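Local coordinates for protein glycosyltransferase (PDB 2IUY) that binds UDP and probably transfers a sugar, as a retaining family GT4 glycosyltransferase involved in the biosynthesis of the antibiotic avilamycin A, at residues V6-I11 and E330-L335; G30-V35 and H111-R116; A37-G42 and T323-Y328; F51-P56 and R78-A83; C123-R128 and A132-G137. All coordinates share one frame; numbering follows the deposited sequence.

Contact 1 (V6-I11 and E330-L335)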
# COMPACT_ATOMS: atom_id res chain seq x y z
N VAL A 6 -15.59 14.83 -0.59
CA VAL A 6 -15.29 13.38 -0.63
C VAL A 6 -15.09 12.90 0.81
O VAL A 6 -14.23 13.42 1.54
CB VAL A 6 -14.06 13.00 -1.49
CG1 VAL A 6 -13.89 11.41 -1.58
CG2 VAL A 6 -14.06 13.67 -2.93
N ALA A 7 -15.90 11.94 1.22
CA ALA A 7 -15.70 11.26 2.50
C ALA A 7 -14.83 10.06 2.22
O ALA A 7 -15.25 9.16 1.49
CB ALA A 7 -17.03 10.83 3.09
N LEU A 8 -13.60 10.07 2.78
CA LEU A 8 -12.62 8.99 2.61
C LEU A 8 -12.63 8.20 3.87
O LEU A 8 -12.31 8.76 4.91
CB LEU A 8 -11.19 9.52 2.47
CG LEU A 8 -10.65 9.99 1.13
CD1 LEU A 8 -9.15 10.42 1.33
CD2 LEU A 8 -10.87 8.90 0.04
N VAL A 9 -12.94 6.89 3.79
CA VAL A 9 -13.13 6.09 4.98
C VAL A 9 -11.95 5.20 5.07
O VAL A 9 -11.77 4.28 4.27
CB VAL A 9 -14.48 5.22 4.99
CG1 VAL A 9 -14.77 4.70 6.41
CG2 VAL A 9 -15.70 6.06 4.55
N ASN A 10 -11.09 5.52 6.04
CA ASN A 10 -9.95 4.70 6.39
C ASN A 10 -10.46 3.49 7.13
O ASN A 10 -11.53 3.55 7.74
CB ASN A 10 -9.03 5.49 7.33
CG ASN A 10 -7.81 4.71 7.74
OD1 ASN A 10 -7.13 4.13 6.90
ND2 ASN A 10 -7.49 4.73 9.03
N ILE A 11 -9.66 2.43 7.11
CA ILE A 11 -9.91 1.19 7.86
C ILE A 11 -9.72 1.49 9.36
O ILE A 11 -8.59 1.83 9.78
CB ILE A 11 -8.96 0.04 7.40
CG1 ILE A 11 -9.29 -1.26 8.14
CG2 ILE A 11 -7.45 0.41 7.62
CD1 ILE A 11 -8.59 -2.51 7.55
N GLU A 330 -12.58 10.76 -11.88
CA GLU A 330 -13.26 10.30 -13.09
C GLU A 330 -14.29 9.23 -12.74
O GLU A 330 -15.40 9.30 -13.24
CB GLU A 330 -12.24 9.80 -14.16
CG GLU A 330 -12.85 9.39 -15.52
CD GLU A 330 -11.89 8.64 -16.46
OE1 GLU A 330 -10.74 8.29 -16.04
OE2 GLU A 330 -12.30 8.39 -17.63
N GLN A 331 -13.93 8.27 -11.87
CA GLN A 331 -14.88 7.24 -11.37
C GLN A 331 -15.95 7.80 -10.44
O GLN A 331 -17.07 7.38 -10.49
CB GLN A 331 -14.14 6.06 -10.69
CG GLN A 331 -13.10 5.35 -11.59
CD GLN A 331 -13.71 4.92 -12.94
OE1 GLN A 331 -14.85 4.49 -12.98
NE2 GLN A 331 -12.96 5.05 -14.03
N TYR A 332 -15.61 8.74 -9.58
CA TYR A 332 -16.64 9.45 -8.81
C TYR A 332 -17.70 10.07 -9.72
O TYR A 332 -18.88 9.93 -9.45
CB TYR A 332 -16.05 10.59 -7.96
CG TYR A 332 -14.94 10.24 -6.96
CD1 TYR A 332 -14.59 8.91 -6.64
CD2 TYR A 332 -14.23 11.27 -6.32
CE1 TYR A 332 -13.55 8.65 -5.67
CE2 TYR A 332 -13.23 11.01 -5.41
CZ TYR A 332 -12.90 9.70 -5.09
OH TYR A 332 -11.85 9.53 -4.17
N ARG A 333 -17.26 10.80 -10.74
CA ARG A 333 -18.18 11.42 -11.71
C ARG A 333 -18.99 10.40 -12.52
O ARG A 333 -20.16 10.68 -12.88
CB ARG A 333 -17.42 12.40 -12.63
CG ARG A 333 -16.84 13.58 -11.83
CD ARG A 333 -16.62 14.81 -12.66
NE ARG A 333 -15.76 15.78 -11.99
CZ ARG A 333 -16.18 16.71 -11.13
NH1 ARG A 333 -17.46 16.83 -10.81
NH2 ARG A 333 -15.28 17.53 -10.60
N ARG A 334 -18.38 9.26 -12.82
CA ARG A 334 -19.08 8.14 -13.48
C ARG A 334 -20.27 7.70 -12.64
O ARG A 334 -21.38 7.58 -13.13
CB ARG A 334 -18.09 6.98 -13.70
CG ARG A 334 -18.74 5.64 -14.13
CD ARG A 334 -17.66 4.62 -14.41
NE ARG A 334 -18.09 3.33 -14.97
CZ ARG A 334 -17.25 2.30 -15.05
NH1 ARG A 334 -16.00 2.43 -14.58
NH2 ARG A 334 -17.63 1.15 -15.58
N LEU A 335 -20.04 7.51 -11.35
CA LEU A 335 -21.07 7.16 -10.41
C LEU A 335 -22.13 8.25 -10.20
O LEU A 335 -23.32 7.95 -10.14
CB LEU A 335 -20.43 6.72 -9.06
CG LEU A 335 -19.64 5.39 -9.06
CD1 LEU A 335 -18.73 5.33 -7.85
CD2 LEU A 335 -20.51 4.14 -9.12
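The phenol ring of Tyr332 is the flat group that carries this contact, and Val6 meets it obliquely along the CE2 side. CG2 of Val6 stops 3.7 Å from CE2 of Tyr332, while CG1 reaches past it to lie 3.8 Å from the phenolic OH of Tyr332. The two methyls of a beta-branched residue thus straddle the CE2 corner of the ring obliquely, the side chains crossing at about a right angle. Farther along strand 6-9, CD2 of Leu8 comes only to 4.4 Å from Tyr332 OH. The ring of His89, on neighbouring strand 87-90, meets that of Tyr332 steeply, and its ND1 is hydrogen-bonded to Tyr332 OH. Tyrosine suits its place because it is long enough to span from helix to sheet, where the backbones stay 9.2 Å apart between CA of Val6 and CA of Tyr332. In this way the C-terminal helix 321-336 packs on strand 5-9 of the N-terminal Rossmann-like sheet. The chemistry is therefore divided: carbon packing joins the buried ring to the strand, while its hydroxyl finds its polar partner in His89, Val6 and Leu8 offering only carbon.

Contact 2 (G30-V35 and H111-R116)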
# COMPACT_ATOMS: atom_id res chain seq x y z
N GLY A 30 1.25 0.24 8.65
CA GLY A 30 -0.10 0.22 8.12
C GLY A 30 -0.14 0.72 6.69
O GLY A 30 -0.18 1.94 6.44
N GLY A 31 -0.16 -0.24 5.78
CA GLY A 31 -0.28 0.00 4.35
C GLY A 31 -1.49 0.77 3.89
O GLY A 31 -1.33 1.72 3.18
N ILE A 32 -2.71 0.36 4.27
CA ILE A 32 -3.94 1.08 3.84
C ILE A 32 -3.96 2.57 4.20
O ILE A 32 -4.46 3.42 3.43
CB ILE A 32 -5.26 0.41 4.34
CG1 ILE A 32 -5.45 -0.96 3.67
CG2 ILE A 32 -6.50 1.34 4.11
CD1 ILE A 32 -6.59 -1.85 4.33
N GLN A 33 -3.42 2.87 5.39
CA GLN A 33 -3.39 4.20 5.96
C GLN A 33 -2.46 5.11 5.16
O GLN A 33 -2.75 6.27 4.97
CB GLN A 33 -2.98 4.13 7.43
CG GLN A 33 -3.95 3.36 8.30
CD GLN A 33 -3.56 1.88 8.54
OE1 GLN A 33 -2.81 1.27 7.76
NE2 GLN A 33 -4.07 1.32 9.61
N TRP A 34 -1.35 4.55 4.69
CA TRP A 34 -0.47 5.23 3.75
C TRP A 34 -1.20 5.48 2.40
O TRP A 34 -1.13 6.56 1.85
CB TRP A 34 0.87 4.46 3.54
CG TRP A 34 1.87 4.87 4.62
CD1 TRP A 34 2.35 4.10 5.64
CD2 TRP A 34 2.42 6.17 4.80
NE1 TRP A 34 3.17 4.87 6.46
CE2 TRP A 34 3.24 6.14 5.95
CE3 TRP A 34 2.32 7.37 4.07
CZ2 TRP A 34 3.96 7.25 6.38
CZ3 TRP A 34 3.02 8.48 4.52
CH2 TRP A 34 3.83 8.41 5.66
N VAL A 35 -1.92 4.48 1.92
CA VAL A 35 -2.68 4.67 0.66
C VAL A 35 -3.59 5.88 0.78
O VAL A 35 -3.64 6.72 -0.10
CB VAL A 35 -3.47 3.41 0.24
CG1 VAL A 35 -4.31 3.69 -1.04
CG2 VAL A 35 -2.50 2.22 0.03
N HIS A 111 -10.59 -1.58 -3.01
CA HIS A 111 -10.28 -2.87 -2.41
C HIS A 111 -8.80 -3.11 -2.17
O HIS A 111 -8.01 -3.15 -3.11
CB HIS A 111 -10.87 -4.01 -3.23
CG HIS A 111 -11.13 -5.23 -2.41
ND1 HIS A 111 -11.76 -5.16 -1.18
CD2 HIS A 111 -10.78 -6.53 -2.59
CE1 HIS A 111 -11.80 -6.37 -0.65
NE2 HIS A 111 -11.21 -7.22 -1.48
N HIS A 112 -8.45 -3.30 -0.90
CA HIS A 112 -7.06 -3.53 -0.50
C HIS A 112 -6.80 -4.96 -0.01
O HIS A 112 -5.81 -5.21 0.71
CB HIS A 112 -6.68 -2.50 0.57
CG HIS A 112 -6.87 -1.08 0.10
ND1 HIS A 112 -6.23 -0.58 -1.02
CD2 HIS A 112 -7.59 -0.05 0.61
CE1 HIS A 112 -6.58 0.68 -1.20
NE2 HIS A 112 -7.38 1.04 -0.21
N PHE A 113 -7.68 -5.90 -0.37
CA PHE A 113 -7.57 -7.26 0.22
C PHE A 113 -7.51 -8.38 -0.83
O PHE A 113 -8.00 -8.21 -1.94
CB PHE A 113 -8.69 -7.50 1.27
CG PHE A 113 -8.59 -6.60 2.43
CD1 PHE A 113 -7.73 -6.88 3.47
CD2 PHE A 113 -9.35 -5.43 2.48
CE1 PHE A 113 -7.61 -6.01 4.56
CE2 PHE A 113 -9.25 -4.57 3.58
CZ PHE A 113 -8.38 -4.86 4.61
N THR A 114 -6.88 -9.51 -0.49
CA THR A 114 -6.85 -10.70 -1.35
C THR A 114 -8.23 -11.39 -1.42
O THR A 114 -8.52 -12.19 -2.31
CB THR A 114 -5.79 -11.67 -0.83
OG1 THR A 114 -5.49 -12.62 -1.84
CG2 THR A 114 -6.27 -12.41 0.43
N THR A 115 -9.07 -11.07 -0.45
CA THR A 115 -10.39 -11.68 -0.27
C THR A 115 -11.43 -10.97 -1.15
O THR A 115 -11.23 -9.85 -1.61
CB THR A 115 -10.81 -11.63 1.23
OG1 THR A 115 -10.64 -10.31 1.73
CG2 THR A 115 -9.94 -12.57 2.09
N ARG A 116 -12.57 -11.60 -1.39
CA ARG A 116 -13.56 -10.96 -2.27
C ARG A 116 -14.32 -9.89 -1.50
O ARG A 116 -14.67 -10.12 -0.31
CB ARG A 116 -14.51 -12.00 -2.77
CG ARG A 116 -13.83 -13.16 -3.47
CD ARG A 116 -14.88 -13.98 -4.19
NE ARG A 116 -15.61 -13.18 -5.18
CZ ARG A 116 -16.52 -13.68 -6.02
NH1 ARG A 116 -16.84 -14.98 -5.98
NH2 ARG A 116 -17.10 -12.88 -6.92
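His112 and Val35 reach for each other from opposite directions, whereas Ile32 comes in beside them at a slant. CG1 of Ile32 lies 3.7 Å from CB of His112 and about as near its CD2; CG2 rests near the same CD2. At the far end of the ring, CG1 of Val35 is 3.8 Å from CE1 of His112. With CG beside its backbone N (chi1 -57°), His112 points its imidazole at the helix, where Ile32 and Val35, about one turn apart, touch different parts of it; its NE2 is hydrogen-bonded to His91 ND1. CD1 of Ile32 then runs on to CZ of Phe113, 3.5 Å away, crossing that side chain at about a right angle. The contact joins the first turn of helix 31-45 to the loop that follows strand 106-111, in the N-terminal Rossmann-like domain of a GT-B fold. Gly30, the N-cap, belongs to the UDP site, and its backbone angles call for glycine; Val35 lies about 4 Å, side chain to side chain, from Thr256 of the same site. Within the loop, NE2 of His111 donates to O of Thr115 (2.6 Å), close to the ring plane.

Contact 3 (A37-G42 and T323-Y328)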
# COMPACT_ATOMS: atom_id res chain seq x y z
N ALA A 37 -3.56 8.46 2.87
CA ALA A 37 -2.78 9.68 2.98
C ALA A 37 -2.35 10.21 1.60
O ALA A 37 -2.52 11.39 1.31
CB ALA A 37 -1.55 9.44 3.90
N ASN A 38 -1.83 9.33 0.75
CA ASN A 38 -1.31 9.68 -0.54
C ASN A 38 -2.46 10.05 -1.50
O ASN A 38 -2.36 11.03 -2.28
CB ASN A 38 -0.48 8.50 -1.14
CG ASN A 38 0.91 8.40 -0.51
OD1 ASN A 38 1.71 9.35 -0.55
ND2 ASN A 38 1.22 7.21 0.01
N LEU A 39 -3.53 9.26 -1.43
CA LEU A 39 -4.80 9.55 -2.13
C LEU A 39 -5.35 10.93 -1.76
O LEU A 39 -5.70 11.74 -2.62
CB LEU A 39 -5.86 8.44 -1.91
CG LEU A 39 -7.20 8.74 -2.64
CD1 LEU A 39 -6.98 9.06 -4.15
CD2 LEU A 39 -8.26 7.69 -2.49
N MSE A 40 -5.46 11.15 -0.46
CA MSE A 40 -5.99 12.38 0.10
C MSE A 40 -5.22 13.62 -0.39
O MSE A 40 -5.81 14.66 -0.64
CB MSE A 40 -5.90 12.24 1.61
CG MSE A 40 -6.11 13.49 2.39
SE MSE A 40 -5.86 13.03 4.28
CE MSE A 40 -3.88 13.14 4.38
N ASP A 41 -3.89 13.52 -0.45
CA ASP A 41 -3.02 14.62 -0.90
C ASP A 41 -3.36 14.95 -2.34
O ASP A 41 -3.46 16.11 -2.71
CB ASP A 41 -1.55 14.19 -0.85
CG ASP A 41 -0.99 14.11 0.55
OD1 ASP A 41 -1.72 14.39 1.53
OD2 ASP A 41 0.20 13.74 0.65
N GLY A 42 -3.52 13.92 -3.17
CA GLY A 42 -3.95 14.11 -4.59
C GLY A 42 -5.26 14.89 -4.73
O GLY A 42 -5.32 15.88 -5.48
N THR A 323 -2.12 12.14 -10.60
CA THR A 323 -2.59 11.27 -11.68
C THR A 323 -3.60 10.22 -11.19
O THR A 323 -4.60 9.98 -11.85
CB THR A 323 -1.45 10.59 -12.57
OG1 THR A 323 -2.07 9.97 -13.71
CG2 THR A 323 -0.77 9.46 -11.87
N ILE A 324 -3.29 9.58 -10.06
CA ILE A 324 -4.17 8.56 -9.48
C ILE A 324 -5.43 9.19 -8.89
O ILE A 324 -6.52 8.69 -9.10
CB ILE A 324 -3.47 7.77 -8.38
CG1 ILE A 324 -2.29 6.98 -8.98
CG2 ILE A 324 -4.49 6.82 -7.63
CD1 ILE A 324 -2.69 6.10 -10.20
N ALA A 325 -5.28 10.31 -8.18
CA ALA A 325 -6.46 11.02 -7.69
C ALA A 325 -7.41 11.42 -8.83
O ALA A 325 -8.61 11.35 -8.67
CB ALA A 325 -6.07 12.23 -6.83
N GLU A 326 -6.88 11.89 -9.95
CA GLU A 326 -7.76 12.32 -11.04
C GLU A 326 -8.43 11.12 -11.68
O GLU A 326 -9.57 11.18 -12.05
CB GLU A 326 -7.06 13.29 -12.03
CG GLU A 326 -6.05 12.71 -13.00
CD GLU A 326 -5.24 13.79 -13.77
OE1 GLU A 326 -5.51 15.01 -13.55
OE2 GLU A 326 -4.33 13.41 -14.57
N ARG A 327 -7.76 9.98 -11.71
CA ARG A 327 -8.42 8.72 -12.07
C ARG A 327 -9.60 8.34 -11.18
O ARG A 327 -10.67 7.98 -11.68
CB ARG A 327 -7.40 7.56 -12.21
CG ARG A 327 -6.60 7.73 -13.50
CD ARG A 327 -5.41 6.86 -13.50
NE ARG A 327 -5.76 5.43 -13.60
CZ ARG A 327 -4.84 4.47 -13.79
NH1 ARG A 327 -3.55 4.81 -13.92
NH2 ARG A 327 -5.22 3.20 -13.88
N TYR A 328 -9.42 8.44 -9.88
CA TYR A 328 -10.56 8.28 -8.98
C TYR A 328 -11.73 9.27 -9.19
O TYR A 328 -12.86 8.84 -9.21
CB TYR A 328 -10.12 8.30 -7.52
CG TYR A 328 -9.57 6.99 -7.10
CD1 TYR A 328 -10.41 5.87 -7.03
CD2 TYR A 328 -8.21 6.83 -6.77
CE1 TYR A 328 -9.93 4.65 -6.60
CE2 TYR A 328 -7.71 5.61 -6.36
CZ TYR A 328 -8.59 4.52 -6.27
OH TYR A 328 -8.15 3.30 -5.90
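Leu39 of one helix reaches Tyr328 and Ala325 of the other, close to where Gly42 and Ala325 bring the backbones together. The conformation of Leu39 decides the meeting: its CG lies opposite the backbone N (chi1 -180°), and the second torsion (chi2 52°) swings CD1 toward the other helix although the CB itself points past it. CD1 of Leu39 thereby comes to 3.7 Å from CD2 of Tyr328 and 4.1 Å from CA of Ala325. Tyr328 answers with CG set beside its own backbone N, which carries the ring across the leucine at about a right angle; the methyl approaches obliquely. Three residues on from Leu39 there is no side chain at all. The backbone of Gly42 receives CB of Ala325, which lies 3.5 Å from the carbonyl C of Gly42, and the CA atoms of Gly42 and Ala325 are 5.0 Å apart. Glycine and alanine, the two smallest residues, suit so close a backbone approach; the helix axes come to 8.4 Å. The signed crossing angle is -79°, close to perpendicular. Helix 31-45 lies on the sheet through Leu39 and Met40, both touching Leu8 of strand 5-9. The C-terminal helix 321-336 lies next to it on the same sheet face, where Tyr328 meets His89 of strand 87-90 and hydrogen-bonds through its OH to Ser110 of strand 106-111.

Contact 4 (F51-P56 and R78-A83)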
# COMPACT_ATOMS: atom_id res chain seq x y z
N PHE A 51 -13.14 14.76 3.80
CA PHE A 51 -13.61 14.45 5.15
C PHE A 51 -13.03 13.07 5.40
O PHE A 51 -13.33 12.14 4.68
CB PHE A 51 -15.16 14.49 5.20
CG PHE A 51 -15.71 15.86 4.90
CD1 PHE A 51 -15.97 16.76 5.95
CD2 PHE A 51 -15.87 16.29 3.57
CE1 PHE A 51 -16.44 18.03 5.68
CE2 PHE A 51 -16.33 17.59 3.26
CZ PHE A 51 -16.63 18.45 4.31
N LEU A 52 -12.09 12.98 6.36
CA LEU A 52 -11.40 11.75 6.65
C LEU A 52 -12.13 11.13 7.82
O LEU A 52 -12.32 11.79 8.84
CB LEU A 52 -9.89 11.99 6.96
CG LEU A 52 -9.09 10.83 7.55
CD1 LEU A 52 -8.93 9.72 6.45
CD2 LEU A 52 -7.70 11.32 8.09
N LEU A 53 -12.51 9.86 7.65
CA LEU A 53 -13.24 9.09 8.64
C LEU A 53 -12.39 7.87 8.95
O LEU A 53 -11.57 7.44 8.11
CB LEU A 53 -14.57 8.62 8.05
CG LEU A 53 -15.63 9.70 7.90
CD1 LEU A 53 -16.32 9.32 6.64
CD2 LEU A 53 -16.60 9.59 9.12
N GLY A 54 -12.59 7.36 10.16
CA GLY A 54 -11.95 6.16 10.64
C GLY A 54 -10.52 6.42 11.02
O GLY A 54 -9.73 5.48 11.02
N ALA A 55 -10.17 7.69 11.29
CA ALA A 55 -8.78 8.05 11.69
C ALA A 55 -8.70 9.35 12.55
O ALA A 55 -8.01 10.32 12.18
CB ALA A 55 -7.88 8.16 10.45
N PRO A 56 -9.43 9.37 13.69
CA PRO A 56 -9.51 10.59 14.51
C PRO A 56 -8.11 10.92 15.11
O PRO A 56 -7.27 10.03 15.25
CB PRO A 56 -10.59 10.28 15.57
CG PRO A 56 -10.77 8.76 15.54
CD PRO A 56 -10.19 8.23 14.25
N ARG A 78 -23.12 6.60 11.48
CA ARG A 78 -24.00 7.64 11.97
C ARG A 78 -23.72 8.93 11.27
O ARG A 78 -24.66 9.61 10.85
CB ARG A 78 -23.85 7.76 13.48
CG ARG A 78 -24.80 8.73 14.19
CD ARG A 78 -24.78 8.45 15.68
NE ARG A 78 -25.21 7.07 15.94
CZ ARG A 78 -24.50 6.15 16.61
NH1 ARG A 78 -23.31 6.45 17.14
NH2 ARG A 78 -25.01 4.92 16.75
N TRP A 79 -22.43 9.26 11.12
CA TRP A 79 -21.94 10.49 10.47
C TRP A 79 -22.29 10.56 8.98
O TRP A 79 -22.74 11.59 8.49
CB TRP A 79 -20.41 10.66 10.66
CG TRP A 79 -19.93 12.04 10.21
CD1 TRP A 79 -19.88 13.20 10.98
CD2 TRP A 79 -19.47 12.42 8.89
NE1 TRP A 79 -19.42 14.25 10.21
CE2 TRP A 79 -19.16 13.80 8.94
CE3 TRP A 79 -19.28 11.73 7.69
CZ2 TRP A 79 -18.68 14.50 7.82
CZ3 TRP A 79 -18.80 12.43 6.57
CH2 TRP A 79 -18.53 13.81 6.65
N LEU A 80 -22.03 9.45 8.28
CA LEU A 80 -22.34 9.30 6.84
C LEU A 80 -23.84 9.45 6.49
O LEU A 80 -24.18 9.95 5.41
CB LEU A 80 -21.80 7.95 6.31
CG LEU A 80 -20.27 7.80 6.23
CD1 LEU A 80 -19.91 6.37 5.79
CD2 LEU A 80 -19.65 8.85 5.32
N ARG A 81 -24.72 9.02 7.39
CA ARG A 81 -26.15 9.11 7.17
C ARG A 81 -26.66 10.56 7.02
O ARG A 81 -27.59 10.83 6.27
CB ARG A 81 -26.91 8.36 8.31
CG ARG A 81 -28.41 8.20 8.03
CD ARG A 81 -29.13 7.28 9.06
NE ARG A 81 -29.21 5.86 8.61
CZ ARG A 81 -30.13 5.33 7.78
NH1 ARG A 81 -31.15 6.05 7.22
NH2 ARG A 81 -30.05 4.01 7.50
N THR A 82 -26.02 11.49 7.70
CA THR A 82 -26.48 12.88 7.68
C THR A 82 -25.53 13.84 6.95
O THR A 82 -25.83 15.05 6.83
CB THR A 82 -26.71 13.39 9.12
OG1 THR A 82 -25.46 13.38 9.85
CG2 THR A 82 -27.75 12.50 9.85
N ALA A 83 -24.42 13.29 6.45
CA ALA A 83 -23.34 14.07 5.82
C ALA A 83 -23.82 14.62 4.50
O ALA A 83 -24.53 13.95 3.73
CB ALA A 83 -22.05 13.24 5.62
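Trp79 presents its six-membered ring to a hollow between Phe51 and Leu53, two residues on the same side of strand 51-53. Its outermost carbon, CH2, pushes in against Phe51, 3.7 Å from CB of Phe51 and little farther from the start of that ring. The phenyl and the six-membered ring meet obliquely, planes at 36° and centroids 5.9 Å apart. Leu53 forms the other wall of the hollow. Its CD2 sits 3.7 Å from CE3 of Trp79, while its CD1 bulges past the indole and meets CD2 of Leu80 at 3.6 Å. That same CD2 of Leu80 lies in the plane of the indole at its edge, so Leu53 is wedged into the notch between tryptophan and leucine. Trp79 keeps CG opposite its backbone N (chi1 -170°), which extends the indole from the helix toward the strand. One face of the indole carries CB of Ala83, 3.5 Å above the plane and shifted toward the rim. A broad ring suits the gap, since the strand and helix axes come no closer than 11.2 Å, and Trp79 also touches Val68. Leu53 and Leu80 both rest on Ala7 of the central strand 5-9, whose small side chain probably leaves them room to settle close. A helix laid nearly antiparallel (151°) to a strand of a parallel sheet, through apolar residues alone, is the alpha/beta layering of a Rossmann-like domain.

Contact 5 (C123-R128 and A132-G137)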
# COMPACT_ATOMS: atom_id res chain seq x y z
N CYS A 123 -16.90 -1.07 -6.70
CA CYS A 123 -15.54 -1.44 -6.26
C CYS A 123 -14.46 -1.21 -7.35
O CYS A 123 -14.67 -1.54 -8.51
CB CYS A 123 -15.46 -2.91 -5.79
SG CYS A 123 -14.08 -3.24 -4.59
N THR A 124 -13.31 -0.67 -6.93
CA THR A 124 -12.11 -0.59 -7.78
C THR A 124 -11.02 -1.49 -7.20
O THR A 124 -11.00 -1.75 -5.99
CB THR A 124 -11.50 0.88 -7.86
OG1 THR A 124 -10.89 1.20 -6.60
CG2 THR A 124 -12.55 1.93 -8.19
N TYR A 125 -10.08 -1.91 -8.05
CA TYR A 125 -9.03 -2.82 -7.64
C TYR A 125 -7.67 -2.20 -7.91
O TYR A 125 -7.54 -1.44 -8.87
CB TYR A 125 -9.21 -4.18 -8.35
CG TYR A 125 -10.58 -4.78 -8.02
CD1 TYR A 125 -10.73 -5.65 -6.94
CD2 TYR A 125 -11.72 -4.45 -8.76
CE1 TYR A 125 -11.98 -6.19 -6.60
CE2 TYR A 125 -12.99 -4.97 -8.41
CZ TYR A 125 -13.10 -5.83 -7.35
OH TYR A 125 -14.35 -6.38 -7.01
N SER A 126 -6.66 -2.50 -7.08
CA SER A 126 -5.35 -1.87 -7.34
C SER A 126 -4.56 -2.58 -8.45
O SER A 126 -3.57 -2.04 -8.96
CB SER A 126 -4.49 -1.69 -6.07
OG SER A 126 -4.70 -2.75 -5.18
N SER A 127 -5.00 -3.78 -8.83
CA SER A 127 -4.34 -4.50 -9.92
C SER A 127 -5.31 -5.38 -10.70
O SER A 127 -6.37 -5.74 -10.21
CB SER A 127 -3.14 -5.30 -9.40
OG SER A 127 -3.54 -6.39 -8.57
N ARG A 128 -4.97 -5.69 -11.95
CA ARG A 128 -5.70 -6.73 -12.72
C ARG A 128 -5.72 -8.10 -12.03
O ARG A 128 -6.72 -8.76 -12.06
CB ARG A 128 -5.09 -6.91 -14.12
CG ARG A 128 -5.33 -5.73 -15.09
CD ARG A 128 -4.70 -6.03 -16.52
NE ARG A 128 -3.29 -5.62 -16.65
CZ ARG A 128 -2.22 -6.44 -16.70
NH1 ARG A 128 -2.35 -7.78 -16.60
NH2 ARG A 128 -1.00 -5.92 -16.84
N ALA A 132 -9.25 -9.92 -10.95
CA ALA A 132 -9.53 -11.30 -11.40
C ALA A 132 -9.79 -12.29 -10.21
O ALA A 132 -10.78 -13.04 -10.19
CB ALA A 132 -8.32 -11.77 -12.24
N HIS A 133 -8.85 -12.26 -9.25
CA HIS A 133 -8.84 -13.07 -8.09
C HIS A 133 -10.07 -12.82 -7.21
O HIS A 133 -10.64 -13.75 -6.57
CB HIS A 133 -7.53 -12.74 -7.34
CG HIS A 133 -7.28 -13.57 -6.12
ND1 HIS A 133 -6.89 -14.90 -6.20
CD2 HIS A 133 -7.39 -13.28 -4.81
CE1 HIS A 133 -6.77 -15.38 -4.98
NE2 HIS A 133 -7.07 -14.42 -4.11
N CYS A 134 -10.50 -11.55 -7.15
CA CYS A 134 -11.63 -11.17 -6.30
C CYS A 134 -12.96 -11.32 -6.99
O CYS A 134 -14.00 -11.00 -6.40
CB CYS A 134 -11.46 -9.73 -5.80
SG CYS A 134 -10.00 -9.55 -4.72
N GLY A 135 -12.96 -11.78 -8.25
CA GLY A 135 -14.22 -11.90 -9.00
C GLY A 135 -14.78 -10.59 -9.54
O GLY A 135 -15.97 -10.53 -9.87
N GLY A 136 -13.95 -9.55 -9.66
CA GLY A 136 -14.41 -8.25 -10.22
C GLY A 136 -14.63 -8.35 -11.71
O GLY A 136 -13.90 -9.05 -12.40
N GLY A 137 -15.68 -7.69 -12.20
CA GLY A 137 -16.02 -7.72 -13.64
C GLY A 137 -15.09 -6.87 -14.47
O GLY A 137 -14.30 -6.07 -13.92
O HOH W 1 -15.50 -8.91 -6.44
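A water bridges Tyr125 and Cys134 beside a run of three glycines: it lies 2.8 Å from OH of Tyr125 and donates to O of Cys134 at 2.6 Å. The phenol passes close beside the bare backbone of the second glycine, with its OH 3.7 Å from CA of Gly136. With no side chain, Gly136 lets the ring lie close to its CA. Cys134 meets the ring through its carbon first, CB being 3.7 Å from CE1 of Tyr125. Its sulfur makes an oblique sulfur-aromatic contact, SG lying 5.5 Å from the ring centroid of Tyr125 and 71° off the normal. With CG beside the backbone N (chi1 -59°), the tyrosine is turned from the end of strand 123-125 toward the residues that follow helix 128-133. That strand is at one margin of the parallel sheet of the N-terminal domain, and the short helix comes straight after it. Ser127 is the N-cap, its OG hydrogen-bonded to Gln130 N. The first turn is closed by Ala132 N donating to O of Arg128 at 3.0 Å, nearly straight at 172°. At the other end Gly135 takes a positive phi in a Schellman motif, a backbone shape glycine adopts easily. O of Cys134 has a second partner in NE of Arg116, so the carbonyl is gripped by the water and a guanidinium together.

How the contacts relate
Contacts 1, 3, 4 and 5 involve elements of, or packed on, the six-stranded parallel sheet of the N-terminal Rossmann-like domain, and contact 2 lies at the C-terminal end of its strands, beside the UDP site. Contacts 1 and 3 share helix 321-336, with centres 10 Å apart; contacts 2 and 3 share helix 31-45. Strands 5-9 and 49-53 are sheet neighbours, linking contacts 1 and 4, whereas contacts 4 and 5 are about 26 Å apart between centres. Contact 1 encloses all the others along the chain. Thus the C-terminal helix, arriving after the second sheet, returns to the first domain, as is usual in GT-B enzymes, so that the chain's first strand and last helix lie in contact.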